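Local coordinates for protein MlnE (Bacillus amyloliquefaciens subsp. plantarum, PDB 5D2E) that probably reduces beta-keto groups of carrier-bound polyketide intermediates with NADPH, serving as an N-terminal B-type ketoreductase of the macrolactin assembly line, at residues Gly25-Lys30 with Leu475-Gly480; Leu61-Asp66 with Ile85-Gly90; Ile128-Ala133 with Tyr153-Met158; Asn273-Ile278 with Glu298-Leu303. All coordinates share one frame; numbering follows the deposited sequence.

Contact 1 (Gly25-Lys30 with Leu475-Gly480); sequences GLELIK and LSAQAG
Glu27 and Gln478 meet where helix 22-30 lies against the N terminus of helix 477-488, so a carboxylate sits on the first turn of a helix that Ser476 N-caps. The two side chains cross at about a right angle, and the carboxylate and amide planes are turned 49° apart. Glu27 CG stands anti to its backbone N, and the extended chain beyond it brings the carboxylate to the first turn of helix 477-488. Glu27 OE1 accepts from Gln478 N at 2.9 Å, nearly straight at 161° and nearly along the C-O axis of the acceptor. Because the side chain of Gln478 leaves beside its own backbone N, its CG also packs against Glu27 OE1, at 3.3 Å. Ala477 CB approaches Glu27 OE1 to 3.6 Å. The negative charge at a helix N terminus is probably stabilised by the helix dipole. Alongside this polar pair lies an apolar one: Leu28 reaches over with CD1, which rests 4.1 Å from Ala479 CA, while Ile11 of helix 6-16 touches Leu28 as well. Ala477 is a neighbour of Trp452, which binds NADP(+), and Leu475 pairs by backbone with strand 443-453; the contact thus joins helix 22-30 to the catalytic Rossmann domain. One water bridges the two segments, donating to Glu27 O at 2.7 Å and lying 2.9 Å from Ser476 OG, the same hydroxyl oxygen that accepts Ala479 N at 3.3 Å.

Contact 2 (Leu61-Asp66 with Ile85-Gly90); sequences LFFCED and IYVTSG
The rings of Phe62 and Tyr86 lie side by side and point the same way, their planes 22° apart but slid until they barely overlap, with centroids 5.3 Å apart. Phe62 CD1 meets Tyr86 CE2 obliquely. At the edge of the tyrosine ring, Tyr86 OH donates to Asp66 O at 2.7 Å, in the carbonyl plane and on a lone pair. Met69 N donates to that hydroxyl, and Tyr70 meets the ring edge-to-face, so the phenol ties down the turn that follows strand 60-64. Cys64 CB packs obliquely against the ring, 3.4 Å from Tyr86 OH. On the other face of the sheet Leu61 CD1 touches both Ile85 CG2 and Val87 CG2, the former at 3.6 Å, and Phe63 CD1 reaches Val87 CB at 3.9 Å. Backbone bonds Phe62 N to Ile85 O, Val87 N to Phe62 O and Cys64 N to Val87 O set the parallel register. Past them, Ser89 N reaches Glu65 O at 3.3 Å from well above the carbonyl plane. Parallel neighbours joined through helix 70-76 form a beta-alpha-beta crossover, here in the Rossmann-like structural subdomain of a polyketide ketoreductase, away from the NADP site.

Contact 3 (Ile128-Ala133 with Tyr153-Met158); sequences IIHFLA and YSLFQM
Strand 127-133 packs against helix 141-164 in a beta-alpha unit of the Rossmann-like structural subdomain, and His130 on the strand is gripped by Ser154 and Leu155 of the helix. The imidazole is approached from two directions. Leu155 CD2 lies over one face in a CH-pi contact, 3.8 Å from the ring centroid and 17° off the normal, shifted toward the rim by CG and CD2. At the edge, near the ring plane, His130 NE2 and Ser154 OG are hydrogen-bonded at 2.9 Å with an angle of 176°. His130 CG is anti to the backbone N (chi1 -172°), and from CG the ring extends toward Ser154. Together the bond and the leucine methyl fix the rotation of this buried ring. Ser154 OG has a second partner in Tyr111 OH, so this buried hydroxyl has two hydrogen-bond partners. Leu132 CD1 packs against Ser154 OG at 3.5 Å from the C-terminal side of His130. Toward the N-terminal end of the strand, the side chain of Met158 slides past Ile128 in the opposite direction and also touches Phe63 of the neighbouring strand. On another side of the helix, Tyr153 makes a cation-pi contact with Lys374 and packs on helix 374-381, so the helix lies between its own sheet and that helix. The Met158 sulfur stands oblique to the imidazole, 5.4 Å from the His130 ring centroid, and Met158 SD touches Ile128 CG2 at 4.1 Å.

Contact 4 (Asn273-Ile278 with Glu298-Leu303); sequences NGVYLI and EVKLIL
Tyr276 and Val299 cross at about a right angle, with ring atom CE2 of the tyrosine 3.7 Å from Val299 CG1. On the Tyr276 face of the sheet Leu301 CD2 packs on Tyr276 CB at 3.9 Å, and Leu303 CD2 settles beside Ile278 CB. The other face carries Val275, Leu277, Lys300 and Ile302: the side chains of Ile302 and Val275 cross obliquely, Ile302 CD1 3.7 Å from Val275 CG1, and Leu277 CD1 meets Ile302 CG2. Lys300 starts with CG beside its backbone N, then bends at each later torsion and lies side by side with Asn273, pointing the same way. A water links the two segments near the N-terminal starts of their strands, accepting from Lys300 NZ at 3.0 Å and donating to Asn273 O at 2.7 Å. Between the strands an alternating set of parallel backbone bonds runs Lys300 N to Gly274 O, Tyr276 N to Lys300 O, Ile302 N to Tyr276 O and Ile278 N to Ile302 O. Before the strand proper, Asn273 N adds a bond to Glu298 O at 2.9 Å. These are the first two strands of the catalytic subdomain's Rossmann fold, joined by helix 284-296 in a beta-alpha-beta crossover. Ala290 of that helix touches both Ile278 and Leu303, while Phe351 of helix 337-351 packs on Val275, Lys300 and Ile302. Around Tyr276, Lys271 N hydrogen-bonds the phenol OH and Phe402 lays its ring parallel. Ile278 lies near Ser360, which binds NADP(+), and touches what is probably the fold's glycine-rich GxGxxG turn.

How the contacts relate
From the N terminus, the chain opens its longest loop at 25-30, and contact 1 closes it only at 475-480, after most of both Rossmann-like halves. Contacts 2, 3 and 4 nest inside that loop in series, and none cross. Contact 2 closes a short crossover in the structural subdomain; contact 3 closes the loop from 128-133 to 153-158 on the next strand inward, and the two touch through probable hydrogen bonds, as between Leu61 O and Ile129 N at 2.8 Å. Contact 4 closes the first crossover of the catalytic subdomain, its centre about 50 Å from that of contact 2. Contact 1, about 25 Å from contact 4 between centres, ties the N-terminal helices to the catalytic half.

Contact 1 (Gly25-Lys30 with Leu475-Gly480)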
loop_
_atom_site.group_PDB
_atom_site.type_symbol
_atom_site.label_atom_id
_atom_site.label_comp_id
_atom_site.label_asym_id
_atom_site.label_seq_id
_atom_site.Cartn_x
_atom_site.Cartn_y
_atom_site.Cartn_z
ATOM N N GLY A 25 -18.868 -0.305 -27.145
ATOM C CA GLY A 25 -19.575 0.959 -26.928
ATOM C C GLY A 25 -20.842 0.782 -26.113
ATOM O O GLY A 25 -21.196 1.596 -25.233
ATOM N N LEU A 26 -21.559 -0.286 -26.423
ATOM C CA LEU A 26 -22.738 -0.609 -25.659
ATOM C C LEU A 26 -22.369 -0.966 -24.216
ATOM O O LEU A 26 -23.002 -0.454 -23.308
ATOM C CB LEU A 26 -23.505 -1.765 -26.330
ATOM C CG LEU A 26 -24.786 -2.235 -25.634
ATOM C CD1 LEU A 26 -25.774 -1.086 -25.527
ATOM C CD2 LEU A 26 -25.369 -3.442 -26.382
ATOM N N GLU A 27 -21.378 -1.850 -24.021
ATOM C CA GLU A 27 -20.943 -2.212 -22.660
ATOM C C GLU A 27 -20.610 -0.914 -21.864
ATOM O O GLU A 27 -21.076 -0.724 -20.715
ATOM C CB GLU A 27 -19.776 -3.208 -22.678
ATOM C CG GLU A 27 -19.145 -3.486 -21.285
ATOM C CD GLU A 27 -18.078 -4.603 -21.273
ATOM O OE1 GLU A 27 -16.914 -4.343 -20.914
ATOM O OE2 GLU A 27 -18.387 -5.773 -21.612
ATOM N N LEU A 28 -19.909 0.024 -22.507
ATOM C CA LEU A 28 -19.544 1.287 -21.820
ATOM C C LEU A 28 -20.772 2.097 -21.439
ATOM O O LEU A 28 -20.894 2.604 -20.303
ATOM C CB LEU A 28 -18.605 2.118 -22.685
ATOM C CG LEU A 28 -17.833 3.309 -22.092
ATOM C CD1 LEU A 28 -17.398 3.053 -20.639
ATOM C CD2 LEU A 28 -16.628 3.557 -22.994
ATOM N N ILE A 29 -21.745 2.177 -22.348
ATOM C CA ILE A 29 -22.969 2.941 -22.020
ATOM C C ILE A 29 -23.724 2.350 -20.826
ATOM O O ILE A 29 -24.279 3.081 -19.978
ATOM C CB ILE A 29 -23.919 3.029 -23.256
ATOM C CG1 ILE A 29 -23.314 3.969 -24.301
ATOM C CG2 ILE A 29 -25.328 3.495 -22.829
ATOM C CD1 ILE A 29 -23.713 3.645 -25.729
ATOM N N LYS A 30 -23.760 1.021 -20.773
ATOM C CA LYS A 30 -24.418 0.327 -19.693
ATOM C C LYS A 30 -23.750 0.632 -18.362
ATOM O O LYS A 30 -24.427 0.563 -17.339
ATOM C CB LYS A 30 -24.381 -1.165 -19.925
ATOM C CG LYS A 30 -25.270 -1.596 -21.085
ATOM C CD LYS A 30 -25.058 -3.072 -21.349
ATOM C CE LYS A 30 -26.246 -3.671 -22.080
ATOM N NZ LYS A 30 -25.821 -4.935 -22.733
ATOM N N LEU A 475 -16.572 -3.864 -11.776
ATOM C CA LEU A 475 -16.109 -2.978 -12.824
ATOM C C LEU A 475 -16.011 -3.784 -14.137
ATOM O O LEU A 475 -15.286 -4.748 -14.219
ATOM C CB LEU A 475 -14.722 -2.416 -12.439
ATOM C CG LEU A 475 -14.002 -1.457 -13.396
ATOM C CD1 LEU A 475 -14.789 -0.186 -13.553
ATOM C CD2 LEU A 475 -12.589 -1.137 -12.880
ATOM N N SER A 476 -16.716 -3.360 -15.177
ATOM C CA SER A 476 -16.658 -4.083 -16.439
ATOM C C SER A 476 -15.364 -3.758 -17.139
ATOM O O SER A 476 -14.774 -2.695 -16.898
ATOM C CB SER A 476 -17.856 -3.663 -17.333
ATOM O OG SER A 476 -17.742 -2.348 -17.861
ATOM N N ALA A 477 -14.940 -4.644 -18.036
ATOM C CA ALA A 477 -13.739 -4.454 -18.836
ATOM C C ALA A 477 -13.649 -3.082 -19.487
ATOM O O ALA A 477 -12.620 -2.411 -19.411
ATOM C CB ALA A 477 -13.647 -5.528 -19.920
ATOM N N GLN A 478 -14.708 -2.663 -20.166
ATOM C CA GLN A 478 -14.699 -1.377 -20.836
ATOM C C GLN A 478 -14.657 -0.184 -19.895
ATOM O O GLN A 478 -14.025 0.788 -20.169
ATOM C CB GLN A 478 -15.912 -1.248 -21.780
ATOM C CG GLN A 478 -15.719 -2.112 -23.042
ATOM C CD GLN A 478 -14.497 -1.668 -23.831
ATOM O OE1 GLN A 478 -14.364 -0.488 -24.169
ATOM N NE2 GLN A 478 -13.589 -2.581 -24.082
ATOM N N ALA A 479 -15.450 -0.236 -18.851
ATOM C CA ALA A 479 -15.452 0.802 -17.863
ATOM C C ALA A 479 -14.025 0.990 -17.236
ATOM O O ALA A 479 -13.633 2.124 -16.968
ATOM C CB ALA A 479 -16.433 0.419 -16.810
ATOM N N GLY A 480 -13.331 -0.122 -17.011
ATOM C CA GLY A 480 -12.026 -0.156 -16.363
ATOM C C GLY A 480 -10.980 0.375 -17.318
ATOM O O GLY A 480 -10.157 1.185 -16.953
HETATM O O HOH W 1 -20.610 -2.140 -18.499
#

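Contact 2 (Leu61-Asp66 with Ile85-Gly90)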
loop_
_atom_site.group_PDB
_atom_site.type_symbol
_atom_site.label_atom_id
_atom_site.label_comp_id
_atom_site.label_asym_id
_atom_site.label_seq_id
_atom_site.Cartn_x
_atom_site.Cartn_y
_atom_site.Cartn_z
ATOM N N LEU A 61 1.777 -0.131 27.142
ATOM C CA LEU A 61 2.855 -0.976 26.670
ATOM C C LEU A 61 3.500 -0.247 25.494
ATOM O O LEU A 61 2.823 0.075 24.535
ATOM C CB LEU A 61 2.290 -2.325 26.223
ATOM C CG LEU A 61 3.264 -3.250 25.543
ATOM C CD1 LEU A 61 4.416 -3.627 26.458
ATOM C CD2 LEU A 61 2.504 -4.519 25.131
ATOM N N PHE A 62 4.809 -0.014 25.563
ATOM C CA PHE A 62 5.532 0.800 24.614
ATOM C C PHE A 62 6.658 0.011 24.093
ATOM O O PHE A 62 7.513 -0.431 24.879
ATOM C CB PHE A 62 6.082 2.034 25.413
ATOM C CG PHE A 62 6.499 3.228 24.570
ATOM C CD1 PHE A 62 7.558 3.145 23.698
ATOM C CD2 PHE A 62 5.825 4.424 24.663
ATOM C CE1 PHE A 62 7.962 4.212 22.920
ATOM C CE2 PHE A 62 6.219 5.537 23.873
ATOM C CZ PHE A 62 7.289 5.405 23.000
ATOM N N PHE A 63 6.727 -0.134 22.762
ATOM C CA PHE A 63 7.779 -0.838 22.073
ATOM C C PHE A 63 8.653 0.222 21.410
ATOM O O PHE A 63 8.132 1.084 20.682
ATOM C CB PHE A 63 7.202 -1.727 20.961
ATOM C CG PHE A 63 6.370 -2.910 21.430
ATOM C CD1 PHE A 63 6.963 -4.028 21.933
ATOM C CD2 PHE A 63 4.985 -2.894 21.322
ATOM C CE1 PHE A 63 6.228 -5.106 22.335
ATOM C CE2 PHE A 63 4.214 -3.973 21.749
ATOM C CZ PHE A 63 4.863 -5.101 22.236
ATOM N N CYS A 64 9.974 0.131 21.603
ATOM C CA CYS A 64 10.910 1.128 21.059
ATOM C C CYS A 64 12.180 0.395 20.793
ATOM O O CYS A 64 12.494 -0.576 21.465
ATOM C CB CYS A 64 11.127 2.283 22.076
ATOM S SG CYS A 64 11.973 3.754 21.352
ATOM N N GLU A 65 12.954 0.859 19.846
ATOM C CA GLU A 65 14.173 0.151 19.499
ATOM C C GLU A 65 15.202 0.257 20.647
ATOM O O GLU A 65 15.934 -0.693 20.918
ATOM C CB GLU A 65 14.728 0.656 18.148
ATOM C CG GLU A 65 15.667 -0.297 17.426
ATOM C CD GLU A 65 15.044 -1.649 17.012
ATOM O OE1 GLU A 65 14.031 -1.773 16.234
ATOM O OE2 GLU A 65 15.652 -2.632 17.449
ATOM N N ASP A 66 15.163 1.351 21.378
ATOM C CA ASP A 66 16.166 1.615 22.390
ATOM C C ASP A 66 15.544 2.410 23.467
ATOM O O ASP A 66 14.302 2.674 23.479
ATOM C CB ASP A 66 17.382 2.352 21.740
ATOM C CG ASP A 66 17.014 3.699 21.140
ATOM O OD1 ASP A 66 15.991 4.340 21.490
ATOM O OD2 ASP A 66 17.761 4.115 20.245
ATOM N N ILE A 85 4.898 -0.118 30.744
ATOM C CA ILE A 85 5.792 -1.200 30.354
ATOM C C ILE A 85 6.601 -0.764 29.134
ATOM O O ILE A 85 6.024 -0.360 28.097
ATOM C CB ILE A 85 4.972 -2.459 30.010
ATOM C CG1 ILE A 85 3.980 -2.789 31.156
ATOM C CG2 ILE A 85 5.899 -3.609 29.688
ATOM C CD1 ILE A 85 4.602 -3.106 32.530
ATOM N N TYR A 86 7.901 -0.854 29.210
ATOM C CA TYR A 86 8.777 -0.333 28.137
ATOM C C TYR A 86 9.698 -1.395 27.650
ATOM O O TYR A 86 10.519 -1.970 28.377
ATOM C CB TYR A 86 9.525 0.895 28.611
ATOM C CG TYR A 86 10.249 1.675 27.573
ATOM C CD1 TYR A 86 11.538 1.362 27.232
ATOM C CD2 TYR A 86 9.683 2.797 26.981
ATOM C CE1 TYR A 86 12.220 2.126 26.283
ATOM C CE2 TYR A 86 10.369 3.570 26.062
ATOM C CZ TYR A 86 11.618 3.213 25.683
ATOM O OH TYR A 86 12.372 3.967 24.778
ATOM N N VAL A 87 9.515 -1.756 26.394
ATOM C CA VAL A 87 10.210 -2.860 25.793
ATOM C C VAL A 87 11.143 -2.403 24.693
ATOM O O VAL A 87 10.723 -1.742 23.740
ATOM C CB VAL A 87 9.196 -3.842 25.173
ATOM C CG1 VAL A 87 9.902 -5.133 24.709
ATOM C CG2 VAL A 87 8.051 -4.110 26.138
ATOM N N THR A 88 12.384 -2.831 24.786
ATOM C CA THR A 88 13.379 -2.510 23.808
ATOM C C THR A 88 13.947 -3.714 23.139
ATOM O O THR A 88 13.713 -4.849 23.502
ATOM C CB THR A 88 14.558 -1.711 24.456
ATOM O OG1 THR A 88 15.197 -2.530 25.423
ATOM C CG2 THR A 88 14.107 -0.506 25.100
ATOM N N SER A 89 14.704 -3.462 22.096
ATOM C CA SER A 89 15.357 -4.485 21.343
ATOM C C SER A 89 16.549 -5.138 22.050
ATOM O O SER A 89 17.382 -4.448 22.629
ATOM C CB SER A 89 15.857 -3.870 20.037
ATOM O OG SER A 89 16.365 -4.892 19.271
ATOM N N GLY A 90 16.635 -6.459 21.978
ATOM C CA GLY A 90 17.743 -7.209 22.563
ATOM C C GLY A 90 17.964 -8.534 21.841
ATOM O O GLY A 90 17.127 -8.963 21.046
HETATM O O HOH W 2 17.829 -1.629 22.629
#

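Contact 3 (Ile128-Ala133 with Tyr153-Met158)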
loop_
_atom_site.group_PDB
_atom_site.type_symbol
_atom_site.label_atom_id
_atom_site.label_comp_id
_atom_site.label_asym_id
_atom_site.label_seq_id
_atom_site.Cartn_x
_atom_site.Cartn_y
_atom_site.Cartn_z
ATOM N N ILE A 128 -1.259 0.599 23.579
ATOM C CA ILE A 128 -0.065 0.048 23.036
ATOM C C ILE A 128 0.518 1.082 22.109
ATOM O O ILE A 128 -0.228 1.625 21.293
ATOM C CB ILE A 128 -0.337 -1.201 22.159
ATOM C CG1 ILE A 128 -1.275 -2.212 22.811
ATOM C CG2 ILE A 128 0.948 -1.810 21.731
ATOM C CD1 ILE A 128 -0.952 -2.597 24.195
ATOM N N ILE A 129 1.824 1.350 22.268
ATOM C CA ILE A 129 2.582 2.253 21.440
ATOM C C ILE A 129 3.644 1.398 20.724
ATOM O O ILE A 129 4.460 0.744 21.316
ATOM C CB ILE A 129 3.259 3.418 22.156
ATOM C CG1 ILE A 129 2.261 4.208 23.035
ATOM C CG2 ILE A 129 4.058 4.269 21.157
ATOM C CD1 ILE A 129 1.181 4.870 22.305
ATOM N N HIS A 130 3.587 1.407 19.383
ATOM C CA HIS A 130 4.582 0.716 18.608
ATOM C C HIS A 130 5.418 1.759 17.906
ATOM O O HIS A 130 4.958 2.452 16.968
ATOM C CB HIS A 130 3.900 -0.186 17.606
ATOM C CG HIS A 130 4.838 -1.094 16.887
ATOM N ND1 HIS A 130 5.541 -0.696 15.771
ATOM C CD2 HIS A 130 5.143 -2.404 17.076
ATOM C CE1 HIS A 130 6.305 -1.689 15.346
ATOM N NE2 HIS A 130 6.052 -2.753 16.095
ATOM N N PHE A 131 6.662 1.910 18.350
ATOM C CA PHE A 131 7.543 2.893 17.761
ATOM C C PHE A 131 8.943 2.341 17.483
ATOM O O PHE A 131 9.922 2.713 18.145
ATOM C CB PHE A 131 7.644 4.109 18.714
ATOM C CG PHE A 131 8.476 5.296 18.166
ATOM C CD1 PHE A 131 8.590 5.551 16.832
ATOM C CD2 PHE A 131 9.091 6.158 19.032
ATOM C CE1 PHE A 131 9.307 6.668 16.358
ATOM C CE2 PHE A 131 9.809 7.252 18.577
ATOM C CZ PHE A 131 9.889 7.521 17.240
ATOM N N LEU A 132 9.027 1.515 16.479
ATOM C CA LEU A 132 10.254 0.926 15.991
ATOM C C LEU A 132 10.630 1.479 14.600
ATOM O O LEU A 132 11.765 1.315 14.159
ATOM C CB LEU A 132 10.072 -0.550 15.770
ATOM C CG LEU A 132 9.646 -1.368 16.977
ATOM C CD1 LEU A 132 9.612 -2.825 16.601
ATOM C CD2 LEU A 132 10.561 -1.108 18.198
ATOM N N ALA A 133 9.652 2.066 13.913
ATOM C CA ALA A 133 9.805 2.433 12.468
ATOM C C ALA A 133 10.535 3.742 12.261
ATOM O O ALA A 133 9.909 4.845 12.233
ATOM C CB ALA A 133 8.457 2.470 11.775
ATOM N N TYR A 153 6.299 -6.861 9.808
ATOM C CA TYR A 153 6.495 -8.128 10.450
ATOM C C TYR A 153 6.408 -8.070 11.989
ATOM O O TYR A 153 5.822 -8.950 12.607
ATOM C CB TYR A 153 7.743 -8.841 9.966
ATOM C CG TYR A 153 7.635 -9.319 8.511
ATOM C CD1 TYR A 153 6.735 -10.298 8.148
ATOM C CD2 TYR A 153 8.441 -8.808 7.526
ATOM C CE1 TYR A 153 6.623 -10.733 6.806
ATOM C CE2 TYR A 153 8.336 -9.223 6.189
ATOM C CZ TYR A 153 7.452 -10.189 5.842
ATOM O OH TYR A 153 7.384 -10.559 4.533
ATOM N N SER A 154 6.932 -7.018 12.580
ATOM C CA SER A 154 6.876 -6.871 14.015
ATOM C C SER A 154 5.400 -6.773 14.417
ATOM O O SER A 154 4.936 -7.375 15.388
ATOM C CB SER A 154 7.592 -5.563 14.447
ATOM O OG SER A 154 7.268 -5.376 15.849
ATOM N N LEU A 155 4.638 -6.010 13.670
ATOM C CA LEU A 155 3.205 -5.869 13.967
ATOM C C LEU A 155 2.440 -7.162 13.763
ATOM O O LEU A 155 1.538 -7.447 14.523
ATOM C CB LEU A 155 2.575 -4.734 13.138
ATOM C CG LEU A 155 2.855 -3.279 13.587
ATOM C CD1 LEU A 155 2.418 -2.362 12.481
ATOM C CD2 LEU A 155 2.238 -2.881 14.944
ATOM N N PHE A 156 2.783 -7.898 12.721
ATOM C CA PHE A 156 2.155 -9.191 12.509
ATOM C C PHE A 156 2.442 -10.112 13.703
ATOM O O PHE A 156 1.485 -10.685 14.252
ATOM C CB PHE A 156 2.669 -9.800 11.245
ATOM C CG PHE A 156 2.494 -11.271 11.179
ATOM C CD1 PHE A 156 1.229 -11.815 11.039
ATOM C CD2 PHE A 156 3.582 -12.087 11.249
ATOM C CE1 PHE A 156 1.062 -13.186 10.994
ATOM C CE2 PHE A 156 3.419 -13.441 11.207
ATOM C CZ PHE A 156 2.162 -13.989 11.054
ATOM N N GLN A 157 3.716 -10.210 14.122
ATOM C CA GLN A 157 4.053 -11.032 15.281
ATOM C C GLN A 157 3.268 -10.563 16.533
ATOM O O GLN A 157 2.734 -11.386 17.324
ATOM C CB GLN A 157 5.538 -11.108 15.570
ATOM C CG GLN A 157 6.453 -11.658 14.470
ATOM C CD GLN A 157 6.178 -13.096 14.046
ATOM O OE1 GLN A 157 6.732 -13.629 13.043
ATOM N NE2 GLN A 157 5.385 -13.760 14.845
ATOM N N MET A 158 3.192 -9.245 16.719
ATOM C CA MET A 158 2.578 -8.691 17.891
ATOM C C MET A 158 1.095 -8.994 17.911
ATOM O O MET A 158 0.582 -9.492 18.895
ATOM C CB MET A 158 2.816 -7.187 17.947
ATOM C CG MET A 158 2.149 -6.534 19.156
ATOM S SD MET A 158 2.009 -4.727 18.988
ATOM C CE MET A 158 0.558 -4.671 17.909
#

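Contact 4 (Asn273-Ile278 with Glu298-Leu303)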
loop_
_atom_site.group_PDB
_atom_site.type_symbol
_atom_site.label_atom_id
_atom_site.label_comp_id
_atom_site.label_asym_id
_atom_site.label_seq_id
_atom_site.Cartn_x
_atom_site.Cartn_y
_atom_site.Cartn_z
ATOM N N ASN A 273 5.837 2.084 -32.618
ATOM C CA ASN A 273 7.131 1.534 -32.275
ATOM C C ASN A 273 7.550 1.649 -30.779
ATOM O O ASN A 273 8.718 1.374 -30.451
ATOM C CB ASN A 273 8.213 2.088 -33.178
ATOM C CG ASN A 273 7.961 1.705 -34.641
ATOM O OD1 ASN A 273 7.079 0.867 -34.940
ATOM N ND2 ASN A 273 8.693 2.327 -35.552
ATOM N N GLY A 274 6.641 2.108 -29.932
ATOM C CA GLY A 274 6.929 2.143 -28.481
ATOM C C GLY A 274 7.139 0.705 -27.940
ATOM O O GLY A 274 6.559 -0.248 -28.484
ATOM N N VAL A 275 8.017 0.552 -26.947
ATOM C CA VAL A 275 8.301 -0.708 -26.310
ATOM C C VAL A 275 7.742 -0.662 -24.890
ATOM O O VAL A 275 8.103 0.259 -24.127
ATOM C CB VAL A 275 9.798 -0.939 -26.241
ATOM C CG1 VAL A 275 10.099 -2.308 -25.735
ATOM C CG2 VAL A 275 10.448 -0.716 -27.610
ATOM N N TYR A 276 6.821 -1.603 -24.579
ATOM C CA TYR A 276 6.087 -1.668 -23.299
ATOM C C TYR A 276 6.201 -2.998 -22.571
ATOM O O TYR A 276 6.153 -4.060 -23.173
ATOM C CB TYR A 276 4.626 -1.265 -23.507
ATOM C CG TYR A 276 4.579 0.090 -24.242
ATOM C CD1 TYR A 276 4.722 1.284 -23.561
ATOM C CD2 TYR A 276 4.446 0.146 -25.636
ATOM C CE1 TYR A 276 4.705 2.476 -24.237
ATOM C CE2 TYR A 276 4.420 1.340 -26.317
ATOM C CZ TYR A 276 4.578 2.503 -25.623
ATOM O OH TYR A 276 4.584 3.707 -26.310
ATOM N N LEU A 277 6.439 -2.933 -21.267
ATOM C CA LEU A 277 6.540 -4.123 -20.407
ATOM C C LEU A 277 5.308 -4.203 -19.569
ATOM O O LEU A 277 4.945 -3.243 -18.927
ATOM C CB LEU A 277 7.733 -4.008 -19.495
ATOM C CG LEU A 277 7.921 -5.009 -18.339
ATOM C CD1 LEU A 277 8.012 -6.418 -18.914
ATOM C CD2 LEU A 277 9.182 -4.662 -17.572
ATOM N N ILE A 278 4.667 -5.364 -19.560
ATOM C CA ILE A 278 3.568 -5.614 -18.680
ATOM C C ILE A 278 3.941 -6.782 -17.830
ATOM O O ILE A 278 4.044 -7.934 -18.308
ATOM C CB ILE A 278 2.309 -5.929 -19.447
ATOM C CG1 ILE A 278 2.065 -4.835 -20.481
ATOM C CG2 ILE A 278 1.108 -6.012 -18.539
ATOM C CD1 ILE A 278 0.779 -4.992 -21.282
ATOM N N GLU A 298 0.921 0.301 -33.346
ATOM C CA GLU A 298 1.809 -0.812 -33.599
ATOM C C GLU A 298 2.968 -0.767 -32.668
ATOM O O GLU A 298 3.975 -0.059 -32.896
ATOM C CB GLU A 298 2.293 -0.828 -35.051
ATOM C CG GLU A 298 1.170 -1.145 -36.035
ATOM C CD GLU A 298 1.625 -1.029 -37.501
ATOM O OE1 GLU A 298 2.839 -0.812 -37.762
ATOM O OE2 GLU A 298 0.757 -1.163 -38.387
ATOM N N VAL A 299 2.827 -1.516 -31.577
ATOM C CA VAL A 299 3.841 -1.523 -30.549
ATOM C C VAL A 299 4.584 -2.801 -30.431
ATOM O O VAL A 299 4.252 -3.791 -31.091
ATOM C CB VAL A 299 3.213 -1.208 -29.180
ATOM C CG1 VAL A 299 2.562 0.160 -29.229
ATOM C CG2 VAL A 299 2.158 -2.222 -28.758
ATOM N N LYS A 300 5.615 -2.767 -29.593
ATOM C CA LYS A 300 6.309 -3.943 -29.118
ATOM C C LYS A 300 5.953 -4.207 -27.645
ATOM O O LYS A 300 6.135 -3.313 -26.810
ATOM C CB LYS A 300 7.812 -3.733 -29.180
ATOM C CG LYS A 300 8.203 -3.054 -30.503
ATOM C CD LYS A 300 8.779 -4.034 -31.476
ATOM C CE LYS A 300 9.816 -3.307 -32.344
ATOM N NZ LYS A 300 9.068 -2.286 -33.117
ATOM N N LEU A 301 5.419 -5.399 -27.342
ATOM C CA LEU A 301 4.999 -5.725 -25.976
ATOM C C LEU A 301 5.825 -6.839 -25.393
ATOM O O LEU A 301 6.023 -7.871 -26.054
ATOM C CB LEU A 301 3.561 -6.166 -26.024
ATOM C CG LEU A 301 2.587 -5.087 -26.405
ATOM C CD1 LEU A 301 1.166 -5.582 -26.638
ATOM C CD2 LEU A 301 2.582 -4.008 -25.379
ATOM N N ILE A 302 6.285 -6.695 -24.150
ATOM C CA ILE A 302 6.921 -7.824 -23.432
ATOM C C ILE A 302 6.061 -8.161 -22.242
ATOM O O ILE A 302 5.744 -7.271 -21.463
ATOM C CB ILE A 302 8.289 -7.455 -22.961
ATOM C CG1 ILE A 302 9.167 -7.075 -24.147
ATOM C CG2 ILE A 302 8.905 -8.592 -22.136
ATOM C CD1 ILE A 302 9.104 -5.615 -24.526
ATOM N N LEU A 303 5.513 -9.377 -22.216
ATOM C CA LEU A 303 4.624 -9.849 -21.117
ATOM C C LEU A 303 5.512 -10.693 -20.259
ATOM O O LEU A 303 6.302 -11.504 -20.804
ATOM C CB LEU A 303 3.517 -10.740 -21.674
ATOM C CG LEU A 303 2.624 -10.229 -22.822
ATOM C CD1 LEU A 303 1.430 -11.116 -23.131
ATOM C CD2 LEU A 303 2.141 -8.814 -22.536
HETATM O O HOH W 3 10.630 -0.161 -31.691
#